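Long-range contacts in reticulocyte binding protein (Streptococcus agalactiae COH1, PDB 3FAW), which probably hydrolyses the alpha-1,6 links of pullulan and related alpha-glucans, as a secreted, cell-wall-anchored streptococcal pullulanase: residues S50-F55 with K91-I96; L70-K75 with G105-S110; N78-S83 with G98-K103. All blocks are in the same frame, centred on the assembly; numbering follows the deposited sequence.

All three contacts lie in the small beta domain at the N-terminal end of the modelled chain, their centres 40 to 47 Å from the chain centre. They share one sheet of seven strands. Contact 1 joins neighbouring strands 50-55 and 93-98, and contact 2 joins 71-73 and 108-111. Contact 3 sets strand 79-88 against the loop that follows 93-98. Centres of contacts 2 and 3 are about 8 Å apart; those of 1 and 2 about 13 Å, and of 1 and 3 about 15 Å. Both segments of contact 3 fall between those of contact 2. Contact 1 alternates along the chain with each other contact. Residues distant in sequence thus close one compact domain, apart from the catalytic barrel.

Contact 1 of 3, residues S50-F55 with K91-I96; sequences SIQASF and KSLLII
The carbonyl oxygen of Ile51 receives the backbone N-H of Ile96, with Ile51 O and Ile96 N only 2.7 Å apart. The donor is tilted 19° from the carbonyl plane. The return bond, Ile51 N to Ile96 O, completes a hydrogen-bonded pair. This is an antiparallel beta ladder between strands 50-55 and 93-98, inside the N-terminal beta domain. Ala53 and Leu94 form the next such pair, and both of their bonds are nearly straight. Gln52 faces Ile95 between these two pairs, and Ser54 faces Leu93 beyond the second; both are non-hydrogen-bonded pairs. The ladder ends where Phe55 N donates to Ser92 O at 2.8 Å, nearly along the C=O axis. Ser92 has left-handed backbone angles. With Leu93 it makes a G1 beta bulge opposite Asp88.

Ile51, Ala53, Leu94 and Ile96 point to the buried side of the sheet. The CD1 methyl of Ile96 lies 3.9 Å from Ala53 CB. The Phe55 ring and the Leu94 side chain cross obliquely. Ring atom CE2 of Phe55 touches Leu94 CB at 3.8 Å, and Leu94 CD2 approaches the same ring atom. Tyr111 packs edge-to-face with this ring. Leu70 touches both Leu94 and Ile96 from a loop.

The other face carries Gln52, Ser54, Leu93 and Ile95, all partly exposed. The amide nitrogen of Gln52, NE2, donates to OE1 of Gln44 on strand 40-47, which flanks the ladder. At the N-terminal end of strand 50-55, the hydroxyl of Ser50 lies anti to its backbone N (chi1 -165°), and Ser50 OG rests 3.5 Å from the CG2 methyl of Ile95.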
# COMPACT_ATOMS: atom_id res chain seq x y z
N SER A 50 38.60 6.69 11.76
CA SER A 50 37.88 6.61 13.04
C SER A 50 37.19 5.26 13.29
O SER A 50 36.48 4.74 12.41
CB SER A 50 36.86 7.74 13.16
OG SER A 50 36.40 7.88 14.49
N ILE A 51 37.39 4.72 14.49
CA ILE A 51 36.73 3.49 14.94
C ILE A 51 36.12 3.69 16.33
O ILE A 51 36.80 4.11 17.26
CB ILE A 51 37.71 2.30 14.99
CG1 ILE A 51 38.12 1.89 13.57
CG2 ILE A 51 37.10 1.11 15.74
CD1 ILE A 51 39.08 0.72 13.53
N GLN A 52 34.82 3.39 16.47
CA GLN A 52 34.16 3.46 17.77
C GLN A 52 34.09 2.07 18.41
O GLN A 52 33.59 1.13 17.79
CB GLN A 52 32.77 4.10 17.69
CG GLN A 52 31.78 3.45 16.74
CD GLN A 52 30.37 3.99 16.92
OE1 GLN A 52 30.17 5.15 17.27
NE2 GLN A 52 29.38 3.13 16.68
N ALA A 53 34.61 1.95 19.63
CA ALA A 53 34.64 0.69 20.37
C ALA A 53 33.72 0.80 21.58
O ALA A 53 33.87 1.71 22.40
CB ALA A 53 36.06 0.38 20.83
N SER A 54 32.78 -0.14 21.69
CA SER A 54 31.83 -0.14 22.80
C SER A 54 32.36 -0.97 23.97
O SER A 54 32.88 -2.07 23.78
CB SER A 54 30.47 -0.67 22.35
OG SER A 54 29.51 -0.51 23.37
N PHE A 55 32.22 -0.43 25.18
CA PHE A 55 32.66 -1.10 26.40
C PHE A 55 31.48 -1.34 27.34
O PHE A 55 30.43 -0.73 27.19
CB PHE A 55 33.73 -0.26 27.11
CG PHE A 55 35.08 -0.30 26.45
CD1 PHE A 55 36.13 -1.00 27.05
CD2 PHE A 55 35.31 0.34 25.24
CE1 PHE A 55 37.39 -1.05 26.45
CE2 PHE A 55 36.56 0.29 24.63
CZ PHE A 55 37.60 -0.40 25.24
N LYS A 91 28.05 7.06 27.01
CA LYS A 91 27.71 5.95 26.13
C LYS A 91 28.63 4.75 26.32
O LYS A 91 28.44 3.71 25.68
CB LYS A 91 27.75 6.41 24.67
CG LYS A 91 26.73 7.47 24.32
CD LYS A 91 26.81 7.82 22.84
CE LYS A 91 25.73 8.80 22.42
NZ LYS A 91 25.84 9.15 20.97
N SER A 92 29.63 4.90 27.19
CA SER A 92 30.65 3.87 27.43
C SER A 92 31.28 3.41 26.12
O SER A 92 31.53 2.22 25.92
CB SER A 92 30.06 2.70 28.21
OG SER A 92 29.69 3.12 29.52
N LEU A 93 31.54 4.36 25.23
CA LEU A 93 32.23 4.08 23.98
C LEU A 93 33.51 4.89 23.88
O LEU A 93 33.60 6.03 24.36
CB LEU A 93 31.32 4.31 22.76
CG LEU A 93 30.77 5.71 22.46
CD1 LEU A 93 31.83 6.58 21.83
CD2 LEU A 93 29.56 5.61 21.54
N LEU A 94 34.51 4.28 23.25
CA LEU A 94 35.82 4.88 23.05
C LEU A 94 36.02 5.14 21.56
O LEU A 94 35.96 4.21 20.76
CB LEU A 94 36.89 3.93 23.57
CG LEU A 94 38.35 4.37 23.52
CD1 LEU A 94 38.60 5.51 24.50
CD2 LEU A 94 39.26 3.19 23.83
N ILE A 95 36.24 6.39 21.19
CA ILE A 95 36.49 6.75 19.79
C ILE A 95 38.01 6.70 19.54
O ILE A 95 38.77 7.42 20.19
CB ILE A 95 35.91 8.13 19.42
CG1 ILE A 95 34.42 8.19 19.76
CG2 ILE A 95 36.11 8.41 17.93
CD1 ILE A 95 34.14 8.66 21.18
N ILE A 96 38.43 5.84 18.62
CA ILE A 96 39.84 5.57 18.35
C ILE A 96 40.22 6.18 17.00
O ILE A 96 39.58 5.88 15.99
CB ILE A 96 40.11 4.04 18.31
CG1 ILE A 96 39.54 3.35 19.55
CG2 ILE A 96 41.60 3.77 18.18
CD1 ILE A 96 39.42 1.84 19.42

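Contact 2 of 3, residues L70-K75 with G105-S110; sequences LKVTDK and GHFNIS
Lys71 O takes two hydrogen bonds from Ser110. The backbone Ser110 N approaches at 3.0 Å, almost in line with the carbonyl. The hydroxyl Ser110 OG donates to Lys71 O from above the carbonyl plane, at 3.2 Å. It can do so because Ser110 OG sits between the backbone N and the carbonyl carbon (chi1 62°). Lys71 N returns a longer bond to Ser110 O. Thr73 and Asn108 form the second hydrogen-bonded pair, and Asn108 N to Thr73 O is its shorter bond at 2.8 Å. The two strands, 71-73 and 108-111, are antiparallel neighbours in the sheet of the N-terminal beta domain.

Val72 and Ile109 lie side by side on the buried face, pointing the same way. The CD1 methyl of Ile109 sits 3.7 Å from both methyls of Val72, CG1 and CG2. Leu70 reaches Ile109 at a slant, its CD1 3.9 Å from Ile109 CG2. On the opposite face, Thr73 and Asn108 run alongside each other, with Thr73 OG1 against Asn108 CB.

Beyond the paired strands, Thr73 O lies at the edge of the Phe107 ring, near its plane. Atom CD1 of Phe107 approaches Asp74 CA, 3.8 Å away. Gly105 CA lies over one face of the ring, offset toward the rim, and the peptide bond from Gly105 to His106 is cis. The CD carbon of Lys75 passes 3.5 Å from Gly105 O.

Partners outside the two segments meet these groups. Asp74 OD1 accepts from the backbone N of Asn76 and of Asn78. Lys75 NZ donates to Lys103 O. Phe107 N bonds to Thr118 OG1, and Phe100 packs edge-to-face with the Phe107 ring. Because Lys71 O accepts two donors from one residue, the rotation of the Ser110 hydroxyl is tied to the strand pairing.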
# COMPACT_ATOMS: atom_id res chain seq x y z
N LEU A 70 44.97 -0.75 25.25
CA LEU A 70 44.29 -0.82 23.95
C LEU A 70 45.28 -0.97 22.80
O LEU A 70 46.24 -0.20 22.68
CB LEU A 70 43.44 0.44 23.74
CG LEU A 70 42.41 0.40 22.61
CD1 LEU A 70 41.23 -0.49 22.98
CD2 LEU A 70 41.94 1.81 22.30
N LYS A 71 45.04 -1.96 21.94
CA LYS A 71 45.85 -2.17 20.74
C LYS A 71 44.98 -2.51 19.53
O LYS A 71 43.96 -3.20 19.66
CB LYS A 71 46.88 -3.28 20.97
CG LYS A 71 48.00 -2.88 21.92
CD LYS A 71 49.04 -3.98 22.08
CE LYS A 71 50.07 -3.61 23.14
NZ LYS A 71 51.01 -4.74 23.42
N VAL A 72 45.39 -2.01 18.37
CA VAL A 72 44.68 -2.22 17.11
C VAL A 72 45.61 -2.89 16.10
O VAL A 72 46.76 -2.47 15.95
CB VAL A 72 44.20 -0.89 16.51
CG1 VAL A 72 43.47 -1.12 15.19
CG2 VAL A 72 43.31 -0.14 17.50
N THR A 73 45.11 -3.92 15.42
CA THR A 73 45.88 -4.57 14.36
C THR A 73 45.03 -4.74 13.10
O THR A 73 43.80 -4.67 13.15
CB THR A 73 46.44 -5.95 14.80
OG1 THR A 73 45.37 -6.83 15.14
CG2 THR A 73 47.37 -5.79 16.01
N ASP A 74 45.70 -4.94 11.97
CA ASP A 74 45.03 -5.08 10.68
C ASP A 74 44.70 -6.55 10.38
O ASP A 74 44.89 -7.42 11.23
CB ASP A 74 45.88 -4.45 9.56
CG ASP A 74 47.16 -5.22 9.26
OD1 ASP A 74 47.37 -6.33 9.80
OD2 ASP A 74 47.97 -4.70 8.46
N LYS A 75 44.20 -6.81 9.17
CA LYS A 75 43.78 -8.15 8.75
C LYS A 75 44.89 -9.21 8.81
O LYS A 75 44.61 -10.41 8.93
CB LYS A 75 43.18 -8.12 7.34
CG LYS A 75 44.17 -7.80 6.22
CD LYS A 75 43.48 -7.73 4.87
CE LYS A 75 44.48 -7.58 3.74
NZ LYS A 75 43.80 -7.40 2.42
N GLY A 105 41.62 -3.73 6.10
CA GLY A 105 40.64 -4.11 7.12
C GLY A 105 40.13 -5.51 6.86
O GLY A 105 40.50 -6.12 5.86
N HIS A 106 39.29 -6.05 7.74
CA HIS A 106 38.80 -5.38 8.95
C HIS A 106 39.86 -5.39 10.04
O HIS A 106 40.78 -6.21 10.03
CB HIS A 106 37.55 -6.09 9.48
CG HIS A 106 36.39 -6.06 8.53
ND1 HIS A 106 35.90 -7.19 7.92
CD2 HIS A 106 35.64 -5.03 8.07
CE1 HIS A 106 34.89 -6.87 7.14
NE2 HIS A 106 34.70 -5.56 7.22
N PHE A 107 39.71 -4.47 10.99
CA PHE A 107 40.68 -4.32 12.07
C PHE A 107 40.29 -5.10 13.33
O PHE A 107 39.11 -5.29 13.61
CB PHE A 107 40.91 -2.84 12.35
CG PHE A 107 41.46 -2.09 11.16
CD1 PHE A 107 42.82 -2.02 10.94
CD2 PHE A 107 40.60 -1.52 10.23
CE1 PHE A 107 43.33 -1.37 9.83
CE2 PHE A 107 41.10 -0.87 9.12
CZ PHE A 107 42.47 -0.79 8.92
N ASN A 108 41.30 -5.59 14.04
CA ASN A 108 41.09 -6.25 15.32
C ASN A 108 41.40 -5.28 16.46
O ASN A 108 42.51 -4.76 16.56
CB ASN A 108 41.99 -7.49 15.45
CG ASN A 108 41.66 -8.32 16.69
OD1 ASN A 108 40.65 -9.02 16.73
ND2 ASN A 108 42.51 -8.23 17.71
N ILE A 109 40.40 -5.04 17.30
CA ILE A 109 40.57 -4.21 18.49
C ILE A 109 40.70 -5.15 19.69
O ILE A 109 39.92 -6.09 19.83
CB ILE A 109 39.39 -3.25 18.71
CG1 ILE A 109 38.98 -2.57 17.39
CG2 ILE A 109 39.74 -2.20 19.76
CD1 ILE A 109 40.12 -1.88 16.67
N SER A 110 41.70 -4.92 20.54
CA SER A 110 41.95 -5.79 21.69
C SER A 110 42.17 -5.02 22.98
O SER A 110 42.74 -3.93 22.99
CB SER A 110 43.13 -6.72 21.42
OG SER A 110 44.33 -6.00 21.23

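Contact 3 of 3, residues N78-S83 with G98-K103; sequences NAIQIS and GDFNPK
Ile80 lays its CG2 methyl against the ring of Phe100, 3.8 Å from Phe100 CE1. CG2 stands anti to the backbone N of Ile80, while CG1 lies beside that nitrogen (chi1 -53°). The same CG2 methyl also rests 3.9 Å from Asp99 O. Phe100 is buried, and its own segment folds over the ring. Gly98 C lies 3.9 Å above one ring face, offset toward the rim. Ile80 CG2 comes to the CE1 and CD1 atoms of Phe100 obliquely, from that same side.

No direct hydrogen bond joins the two segments. A water makes the link instead. It donates to Gln81 O at 2.8 Å and accepts from Asp99 N at 2.9 Å. One water therefore serves a carbonyl of one segment and an N-H of the other.

This is the place where two neighbouring strands of the N-terminal beta domain part. Strand 79-88 runs antiparallel to strand 93-98, and the chain leaves that partner after Gly98 to enter the loop leading to strand 108-111. Gly98 has a very extended backbone, and Ser83 comes close to it. Ser83 OG lies 3.6 Å from Gly98 CA, a plain contact. A backbone hydrogen bond of Ser83 with Lys97 ties the strands just before they separate.

Residues outside the contact also meet the loop. Gln45 NE2 donates to Phe100 O. Val72 touches the Phe100 ring from strand 71-73. Further on, Asn101 forms an Asx turn, with its OD1 accepting from Lys103 N at 3.2 Å. The donor stands well above the plane of the Asn101 side-chain carbonyl, 57° out of it.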
# COMPACT_ATOMS: atom_id res chain seq x y z
N ASN A 78 49.13 -7.19 11.88
CA ASN A 78 50.17 -6.17 12.02
C ASN A 78 49.66 -4.95 12.78
O ASN A 78 48.53 -4.50 12.56
CB ASN A 78 50.70 -5.74 10.64
CG ASN A 78 51.34 -6.89 9.87
OD1 ASN A 78 51.17 -6.99 8.65
ND2 ASN A 78 52.07 -7.75 10.57
N ALA A 79 50.51 -4.42 13.66
CA ALA A 79 50.13 -3.33 14.56
C ALA A 79 49.84 -2.02 13.83
O ALA A 79 50.57 -1.63 12.92
CB ALA A 79 51.24 -3.11 15.60
N ILE A 80 48.76 -1.35 14.24
CA ILE A 80 48.39 -0.04 13.69
C ILE A 80 48.55 1.02 14.78
O ILE A 80 48.15 0.82 15.93
CB ILE A 80 46.94 -0.04 13.16
CG1 ILE A 80 46.72 -1.18 12.16
CG2 ILE A 80 46.63 1.30 12.49
CD1 ILE A 80 47.57 -1.08 10.90
N GLN A 81 49.14 2.16 14.41
CA GLN A 81 49.40 3.24 15.36
C GLN A 81 48.12 4.00 15.69
O GLN A 81 47.41 4.45 14.79
CB GLN A 81 50.46 4.20 14.79
CG GLN A 81 50.97 5.23 15.80
CD GLN A 81 52.23 5.95 15.32
OE1 GLN A 81 52.53 5.97 14.13
NE2 GLN A 81 52.97 6.54 16.26
N ILE A 82 47.85 4.14 16.98
CA ILE A 82 46.72 4.93 17.46
C ILE A 82 47.16 6.39 17.57
O ILE A 82 48.03 6.72 18.37
CB ILE A 82 46.22 4.43 18.83
CG1 ILE A 82 45.76 2.98 18.72
CG2 ILE A 82 45.09 5.32 19.36
CD1 ILE A 82 45.24 2.40 20.02
N SER A 83 46.55 7.26 16.76
CA SER A 83 46.87 8.69 16.77
C SER A 83 46.37 9.39 18.03
O SER A 83 47.09 10.19 18.63
CB SER A 83 46.31 9.39 15.52
OG SER A 83 46.97 8.94 14.35
N GLY A 98 43.21 7.13 13.96
CA GLY A 98 44.40 6.61 13.29
C GLY A 98 44.15 6.47 11.80
O GLY A 98 43.11 6.90 11.31
N ASP A 99 45.09 5.88 11.07
CA ASP A 99 44.94 5.66 9.63
C ASP A 99 44.44 4.24 9.40
O ASP A 99 45.22 3.28 9.43
CB ASP A 99 46.26 5.91 8.90
CG ASP A 99 46.12 5.90 7.38
OD1 ASP A 99 45.15 5.32 6.85
OD2 ASP A 99 46.99 6.50 6.71
N PHE A 100 43.13 4.10 9.18
CA PHE A 100 42.50 2.78 9.06
C PHE A 100 42.03 2.51 7.63
O PHE A 100 40.84 2.61 7.32
CB PHE A 100 41.34 2.66 10.04
CG PHE A 100 41.73 2.92 11.48
CD1 PHE A 100 42.71 2.15 12.09
CD2 PHE A 100 41.10 3.92 12.21
CE1 PHE A 100 43.06 2.38 13.42
CE2 PHE A 100 41.45 4.15 13.53
CZ PHE A 100 42.43 3.38 14.14
N ASN A 101 42.99 2.15 6.77
CA ASN A 101 42.71 1.86 5.36
C ASN A 101 41.80 0.63 5.25
O ASN A 101 42.20 -0.46 5.67
CB ASN A 101 44.02 1.62 4.60
CG ASN A 101 43.84 1.52 3.08
OD1 ASN A 101 42.72 1.45 2.57
ND2 ASN A 101 44.96 1.51 2.36
N PRO A 102 40.58 0.80 4.71
CA PRO A 102 39.65 -0.33 4.64
C PRO A 102 40.14 -1.51 3.79
O PRO A 102 39.65 -2.62 3.96
CB PRO A 102 38.37 0.29 4.05
CG PRO A 102 38.79 1.55 3.40
CD PRO A 102 39.99 2.04 4.15
N LYS A 103 41.10 -1.26 2.91
CA LYS A 103 41.71 -2.33 2.11
C LYS A 103 42.58 -3.27 2.96
O LYS A 103 42.80 -4.42 2.59
CB LYS A 103 42.53 -1.73 0.96
CG LYS A 103 41.68 -0.98 -0.07
CD LYS A 103 42.53 -0.45 -1.22
CE LYS A 103 41.67 0.00 -2.39
NZ LYS A 103 40.78 1.15 -2.05
O HOH W 1 47.61 4.89 12.04